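Local coordinates for glutathione S-transferase delta (Bombyx mori, PDB 3VK9), which probably catalyses the conjugation of glutathione to electrophilic substrates, acting as a homodimeric delta-class transferase of the silkmoth, at residues S164-E169 / E197-G202; I173-Y178 / R183-V188. All coordinates share one frame; numbering follows the deposited sequence.

Interaction 1 (S164-E169 / E197-G202)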
loop_
_atom_site.group_PDB
_atom_site.type_symbol
_atom_site.label_atom_id
_atom_site.label_comp_id
_atom_site.label_asym_id
_atom_site.label_seq_id
_atom_site.Cartn_x
_atom_site.Cartn_y
_atom_site.Cartn_z
ATOM N N SER A 164 0.186 -10.184 -8.774
ATOM C CA SER A 164 1.263 -9.301 -9.250
ATOM C C SER A 164 2.391 -10.075 -9.952
ATOM O O SER A 164 2.662 -9.852 -11.135
ATOM C CB SER A 164 1.835 -8.491 -8.088
ATOM O OG SER A 164 0.832 -7.681 -7.515
ATOM N N VAL A 165 3.031 -10.987 -9.221
ATOM C CA VAL A 165 4.152 -11.779 -9.754
ATOM C C VAL A 165 3.839 -12.500 -11.061
ATOM O O VAL A 165 4.655 -12.495 -11.991
ATOM C CB VAL A 165 4.694 -12.824 -8.743
ATOM C CG1 VAL A 165 5.758 -13.691 -9.412
ATOM C CG2 VAL A 165 5.261 -12.144 -7.483
ATOM N N SER A 166 2.664 -13.119 -11.145
ATOM C CA SER A 166 2.272 -13.767 -12.398
ATOM C C SER A 166 2.264 -12.788 -13.589
ATOM O O SER A 166 2.687 -13.141 -14.693
ATOM C CB SER A 166 0.929 -14.516 -12.253
ATOM O OG SER A 166 -0.178 -13.634 -12.066
ATOM N N SER A 167 1.808 -11.556 -13.366
ATOM C CA SER A 167 1.808 -10.560 -14.438
ATOM C C SER A 167 3.191 -10.383 -15.094
ATOM O O SER A 167 3.281 -9.961 -16.245
ATOM C CB SER A 167 1.298 -9.209 -13.932
ATOM O OG SER A 167 0.114 -9.368 -13.189
ATOM N N LEU A 168 4.260 -10.711 -14.366
ATOM C CA LEU A 168 5.621 -10.585 -14.899
ATOM C C LEU A 168 5.882 -11.528 -16.076
ATOM O O LEU A 168 6.833 -11.333 -16.827
ATOM C CB LEU A 168 6.665 -10.863 -13.802
ATOM C CG LEU A 168 7.145 -9.710 -12.919
ATOM C CD1 LEU A 168 5.961 -9.034 -12.255
ATOM C CD2 LEU A 168 8.135 -10.213 -11.864
ATOM N N GLU A 169 5.056 -12.561 -16.220
ATOM C CA GLU A 169 5.201 -13.488 -17.341
ATOM C C GLU A 169 4.927 -12.798 -18.681
ATOM O O GLU A 169 5.265 -13.316 -19.733
ATOM C CB GLU A 169 4.276 -14.703 -17.180
ATOM C CG GLU A 169 4.576 -15.593 -15.978
ATOM C CD GLU A 169 3.713 -16.852 -15.978
ATOM O OE1 GLU A 169 2.873 -16.982 -16.887
ATOM O OE2 GLU A 169 3.866 -17.709 -15.091
ATOM N N GLU A 197 -9.350 -20.169 -13.039
ATOM C CA GLU A 197 -10.395 -19.252 -13.438
ATOM C C GLU A 197 -10.163 -17.849 -12.883
ATOM O O GLU A 197 -10.355 -16.868 -13.596
ATOM C CB GLU A 197 -11.778 -19.778 -13.032
ATOM C CG GLU A 197 -12.866 -18.723 -13.119
ATOM C CD GLU A 197 -14.257 -19.313 -13.255
ATOM O OE1 GLU A 197 -14.938 -19.499 -12.219
ATOM O OE2 GLU A 197 -14.669 -19.584 -14.405
ATOM N N ALA A 198 -9.742 -17.753 -11.621
ATOM C CA ALA A 198 -9.595 -16.446 -10.978
ATOM C C ALA A 198 -8.345 -15.703 -11.445
ATOM O O ALA A 198 -8.374 -14.483 -11.563
ATOM C CB ALA A 198 -9.595 -16.583 -9.446
ATOM N N ASN A 199 -7.248 -16.424 -11.700
ATOM C CA ASN A 199 -6.003 -15.759 -12.122
ATOM C C ASN A 199 -5.499 -16.078 -13.527
ATOM O O ASN A 199 -5.152 -15.170 -14.292
ATOM C CB ASN A 199 -4.853 -16.003 -11.122
ATOM C CG ASN A 199 -3.681 -15.047 -11.348
ATOM O OD1 ASN A 199 -3.831 -13.837 -11.213
ATOM N ND2 ASN A 199 -2.526 -15.585 -11.713
ATOM N N GLU A 200 -5.424 -17.362 -13.864
ATOM C CA GLU A 200 -4.771 -17.751 -15.116
ATOM C C GLU A 200 -5.516 -17.254 -16.351
ATOM O O GLU A 200 -4.904 -16.797 -17.310
ATOM C CB GLU A 200 -4.558 -19.279 -15.205
ATOM C CG GLU A 200 -3.558 -19.667 -16.290
ATOM C CD GLU A 200 -2.123 -19.198 -15.994
ATOM O OE1 GLU A 200 -1.716 -19.139 -14.806
ATOM O OE2 GLU A 200 -1.398 -18.899 -16.964
ATOM N N LYS A 201 -6.837 -17.366 -16.328
ATOM C CA LYS A 201 -7.666 -16.868 -17.414
ATOM C C LYS A 201 -7.371 -15.381 -17.659
ATOM O O LYS A 201 -6.990 -14.993 -18.758
ATOM C CB LYS A 201 -9.143 -17.082 -17.086
ATOM C CG LYS A 201 -10.081 -16.673 -18.212
ATOM C CD LYS A 201 -11.526 -17.014 -17.884
ATOM C CE LYS A 201 -12.457 -16.552 -19.004
ATOM N NZ LYS A 201 -13.882 -16.873 -18.718
ATOM N N GLY A 202 -7.530 -14.559 -16.630
ATOM C CA GLY A 202 -7.203 -13.145 -16.740
ATOM C C GLY A 202 -5.759 -12.855 -17.146
ATOM O O GLY A 202 -5.504 -11.956 -17.947
HETATM O O HOH W 1 1.254 -19.152 -16.500
#
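Ser166 and Asn199 mark the nearest approach of two helical backbones, with their CA atoms 8.5 Å apart. The first lies near the end of helix 156-167, whose winding tightens to 3-10 turns at 168-169, as the bond from Glu169 N to Ser166 O (2.9 Å) attests. The second lies on helix 195-213, where residues 197-200 form a wider pi-type turn. At this separation the side chains must close the gap, and one direct bond does so: Asn199 ND2 donates to Ser166 OG over 3.1 Å. Its N-H···O angle of 173° is nearly straight, and OG lies only 2° out of the amide plane. With CG trans to the backbone N (chi1 -165°), Asn199 extends its amide across to the serine. Both polar side chains of this buried pair have partners beyond each other: Ser166 OG, which accepts this N-H, is also hydrogen-bonded to Ile162 O of its own helix, and Asn199 OD1 accepts from Arg15 NH1. With an alanine here instead of Asn199, the serine oxygen would probably be left without its N-H donor and Arg15 without this amide oxygen. Beside the pair, a water donates to Glu169 OE1 and Glu200 OE2, 2.7 Å from each. The water links Glu169 OE1 and Glu200 OE2, which lie 4.7 Å from each other, a like-charge proximity that the salt bridge from Glu169 to Lys207 probably eases. Arg15, on helix 12-24, also bonds Ser167 OG, placing the contact where the helical C-terminal domain of the glutathione transferase fold meets the thioredoxin-like N-terminal domain.

Interaction 2 (I173-Y178 / R183-V188)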
loop_
_atom_site.group_PDB
_atom_site.type_symbol
_atom_site.label_atom_id
_atom_site.label_comp_id
_atom_site.label_asym_id
_atom_site.label_seq_id
_atom_site.Cartn_x
_atom_site.Cartn_y
_atom_site.Cartn_z
ATOM N N ILE A 173 11.059 -10.230 -17.379
ATOM C CA ILE A 173 11.595 -10.497 -16.055
ATOM C C ILE A 173 11.459 -11.980 -15.725
ATOM O O ILE A 173 10.348 -12.510 -15.579
ATOM C CB ILE A 173 10.899 -9.659 -14.970
ATOM C CG1 ILE A 173 11.068 -8.162 -15.254
ATOM C CG2 ILE A 173 11.460 -9.993 -13.608
ATOM C CD1 ILE A 173 12.510 -7.677 -15.230
ATOM N N ASP A 174 12.596 -12.655 -15.620
ATOM C CA ASP A 174 12.611 -14.078 -15.319
ATOM C C ASP A 174 12.570 -14.250 -13.803
ATOM O O ASP A 174 13.613 -14.304 -13.164
ATOM C CB ASP A 174 13.892 -14.712 -15.883
ATOM C CG ASP A 174 13.959 -16.207 -15.643
ATOM O OD1 ASP A 174 12.904 -16.802 -15.349
ATOM O OD2 ASP A 174 15.060 -16.790 -15.755
ATOM N N PHE A 175 11.375 -14.317 -13.222
ATOM C CA PHE A 175 11.263 -14.387 -11.759
ATOM C C PHE A 175 11.495 -15.794 -11.230
ATOM O O PHE A 175 11.800 -15.985 -10.054
ATOM C CB PHE A 175 9.920 -13.847 -11.251
ATOM C CG PHE A 175 8.714 -14.553 -11.823
ATOM C CD1 PHE A 175 8.119 -14.101 -12.992
ATOM C CD2 PHE A 175 8.171 -15.653 -11.186
ATOM C CE1 PHE A 175 6.999 -14.754 -13.521
ATOM C CE2 PHE A 175 7.061 -16.314 -11.705
ATOM C CZ PHE A 175 6.465 -15.857 -12.869
ATOM N N LYS A 176 11.325 -16.783 -12.093
ATOM C CA LYS A 176 11.552 -18.160 -11.676
ATOM C C LYS A 176 13.023 -18.466 -11.391
ATOM O O LYS A 176 13.338 -19.527 -10.828
ATOM C CB LYS A 176 10.982 -19.131 -12.705
ATOM C CG LYS A 176 9.461 -19.221 -12.651
ATOM C CD LYS A 176 8.934 -20.230 -13.668
ATOM C CE LYS A 176 7.413 -20.352 -13.618
ATOM N NZ LYS A 176 6.924 -21.424 -14.549
ATOM N N LYS A 177 13.924 -17.555 -11.776
ATOM C CA LYS A 177 15.349 -17.758 -11.467
ATOM C C LYS A 177 15.597 -17.641 -9.965
ATOM O O LYS A 177 16.646 -18.045 -9.460
ATOM C CB LYS A 177 16.262 -16.799 -12.245
ATOM C CG LYS A 177 16.152 -15.332 -11.855
ATOM C CD LYS A 177 17.185 -14.495 -12.613
ATOM C CE LYS A 177 16.954 -13.002 -12.443
ATOM N NZ LYS A 177 18.120 -12.220 -12.949
ATOM N N TYR A 178 14.627 -17.083 -9.254
ATOM C CA TYR A 178 14.688 -17.051 -7.800
ATOM C C TYR A 178 14.025 -18.309 -7.266
ATOM O O TYR A 178 12.801 -18.465 -7.356
ATOM C CB TYR A 178 14.034 -15.767 -7.274
ATOM C CG TYR A 178 14.731 -14.553 -7.835
ATOM C CD1 TYR A 178 14.261 -13.919 -8.981
ATOM C CD2 TYR A 178 15.900 -14.069 -7.253
ATOM C CE1 TYR A 178 14.923 -12.815 -9.519
ATOM C CE2 TYR A 178 16.570 -12.964 -7.784
ATOM C CZ TYR A 178 16.078 -12.341 -8.914
ATOM O OH TYR A 178 16.737 -11.238 -9.432
ATOM N N ARG A 183 9.435 -21.944 -6.195
ATOM C CA ARG A 183 8.777 -22.948 -5.352
ATOM C C ARG A 183 7.403 -22.464 -4.872
ATOM O O ARG A 183 6.385 -23.138 -5.040
ATOM C CB ARG A 183 9.663 -23.299 -4.148
ATOM C CG ARG A 183 8.978 -24.203 -3.141
ATOM C CD ARG A 183 9.865 -24.569 -1.937
ATOM N NE ARG A 183 10.586 -23.440 -1.332
ATOM C CZ ARG A 183 10.034 -22.478 -0.591
ATOM N NH1 ARG A 183 8.724 -22.454 -0.374
ATOM N NH2 ARG A 183 10.793 -21.516 -0.080
ATOM N N TRP A 184 7.391 -21.285 -4.277
ATOM C CA TRP A 184 6.152 -20.650 -3.811
ATOM C C TRP A 184 5.114 -20.465 -4.934
ATOM O O TRP A 184 3.941 -20.807 -4.775
ATOM C CB TRP A 184 6.503 -19.320 -3.131
ATOM C CG TRP A 184 5.360 -18.380 -2.946
ATOM C CD1 TRP A 184 4.478 -18.352 -1.900
ATOM C CD2 TRP A 184 4.977 -17.327 -3.827
ATOM N NE1 TRP A 184 3.568 -17.337 -2.081
ATOM C CE2 TRP A 184 3.853 -16.689 -3.255
ATOM C CE3 TRP A 184 5.476 -16.851 -5.044
ATOM C CZ2 TRP A 184 3.212 -15.602 -3.867
ATOM C CZ3 TRP A 184 4.851 -15.772 -5.646
ATOM C CH2 TRP A 184 3.724 -15.161 -5.060
ATOM N N TYR A 185 5.549 -19.924 -6.069
ATOM C CA TYR A 185 4.675 -19.769 -7.230
ATOM C C TYR A 185 3.912 -21.061 -7.507
ATOM O O TYR A 185 2.676 -21.065 -7.607
ATOM C CB TYR A 185 5.520 -19.403 -8.450
ATOM C CG TYR A 185 4.763 -18.816 -9.633
ATOM C CD1 TYR A 185 3.988 -17.656 -9.493
ATOM C CD2 TYR A 185 4.881 -19.378 -10.910
ATOM C CE1 TYR A 185 3.316 -17.103 -10.583
ATOM C CE2 TYR A 185 4.210 -18.823 -12.016
ATOM C CZ TYR A 185 3.432 -17.692 -11.841
ATOM O OH TYR A 185 2.772 -17.143 -12.913
ATOM N N GLU A 186 4.653 -22.160 -7.629
ATOM C CA GLU A 186 4.046 -23.457 -7.886
ATOM C C GLU A 186 3.089 -23.893 -6.780
ATOM O O GLU A 186 2.005 -24.386 -7.058
ATOM C CB GLU A 186 5.113 -24.535 -8.085
ATOM C CG GLU A 186 4.502 -25.896 -8.357
ATOM C CD GLU A 186 5.524 -27.001 -8.455
ATOM O OE1 GLU A 186 6.661 -26.819 -7.966
ATOM O OE2 GLU A 186 5.178 -28.059 -9.010
ATOM N N THR A 187 3.499 -23.717 -5.530
ATOM C CA THR A 187 2.660 -24.098 -4.400
ATOM C C THR A 187 1.316 -23.367 -4.441
ATOM O O THR A 187 0.255 -23.959 -4.260
ATOM C CB THR A 187 3.340 -23.764 -3.037
ATOM O OG1 THR A 187 4.589 -24.456 -2.921
ATOM C CG2 THR A 187 2.431 -24.154 -1.866
ATOM N N VAL A 188 1.366 -22.067 -4.683
ATOM C CA VAL A 188 0.145 -21.273 -4.652
ATOM C C VAL A 188 -0.770 -21.646 -5.824
ATOM O O VAL A 188 -1.966 -21.830 -5.642
ATOM C CB VAL A 188 0.450 -19.782 -4.567
ATOM C CG1 VAL A 188 -0.832 -18.949 -4.728
ATOM C CG2 VAL A 188 1.109 -19.486 -3.210
#
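A T-shaped aromatic pair, Phe175 against Tyr185, carries this buried contact between the loop that follows helix 156-167 and the helix that loop leads into, 179-191. The evidence is in the ring geometry: the centroids lie 4.9 Å apart and the planes are inclined at 76°. Phe175 supplies the edge and Tyr185 the face. Phe175 CE2 stands 3.7 Å above the tyrosine ring, over its centre, while Phe175 CZ reaches toward the hydroxyl end and comes within 3.7 Å of Tyr185 CZ. Both side chains set out toward each other from their backbones. Phe175 CG sits between its backbone N and carbonyl carbon (chi1 58°), which swings the CE2-CZ edge over the tyrosine; Tyr185 CG, trans to its N (chi1 -163°), presents a flat side to that edge.

The loop itself is tightly turned. Asp174 centres an inverse gamma turn, residues 175-177 take helical backbone angles, and Tyr178 N bonds to Phe175 O over 3.1 Å, after which Tyr178 occupies the N-cap position of helix 179-191. The chain thus turns as it passes from the loop into the helix, within the helical C-terminal domain of the transferase fold, and the aromatic pair joins the loop to the helix it starts.

Lys176 adds an aliphatic touch from the exposed margin. Its extended chain crosses the tyrosine at about a right angle and brings Lys176 CE to 3.8 Å from Tyr185 CD2. Further in, Phe175 rests on Val165 and Leu168, and Tyr185 packs on Ile162 of helix 156-167; Tyr185 OH has a probable hydrogen bond to Glu169 OE2.

Overall arrangement
Interactions 1 and 2 abut, with centres about 13 Å apart, and meet at the end of helix 156-167, which contributes a segment to interaction 1 and packs against interaction 2. The probable hydrogen bond between Glu169 OE2 and Tyr185 OH (2.5 Å) connects them, Ser166 CB packs on the same hydroxyl, and Val165 CG1 comes within 3.6 Å of Phe175 CD2. Both contacts are buried, but interaction 1 lies about 8 Å from the chain centre and interaction 2 about 15 Å, where an exposed lysine borders it. Interaction 1 joins helices 156-167 and 195-213, with helix 179-191 between them in the chain, by polar groups and a water; interaction 2 packs a loop against the helix that follows it through aromatic and aliphatic surfaces.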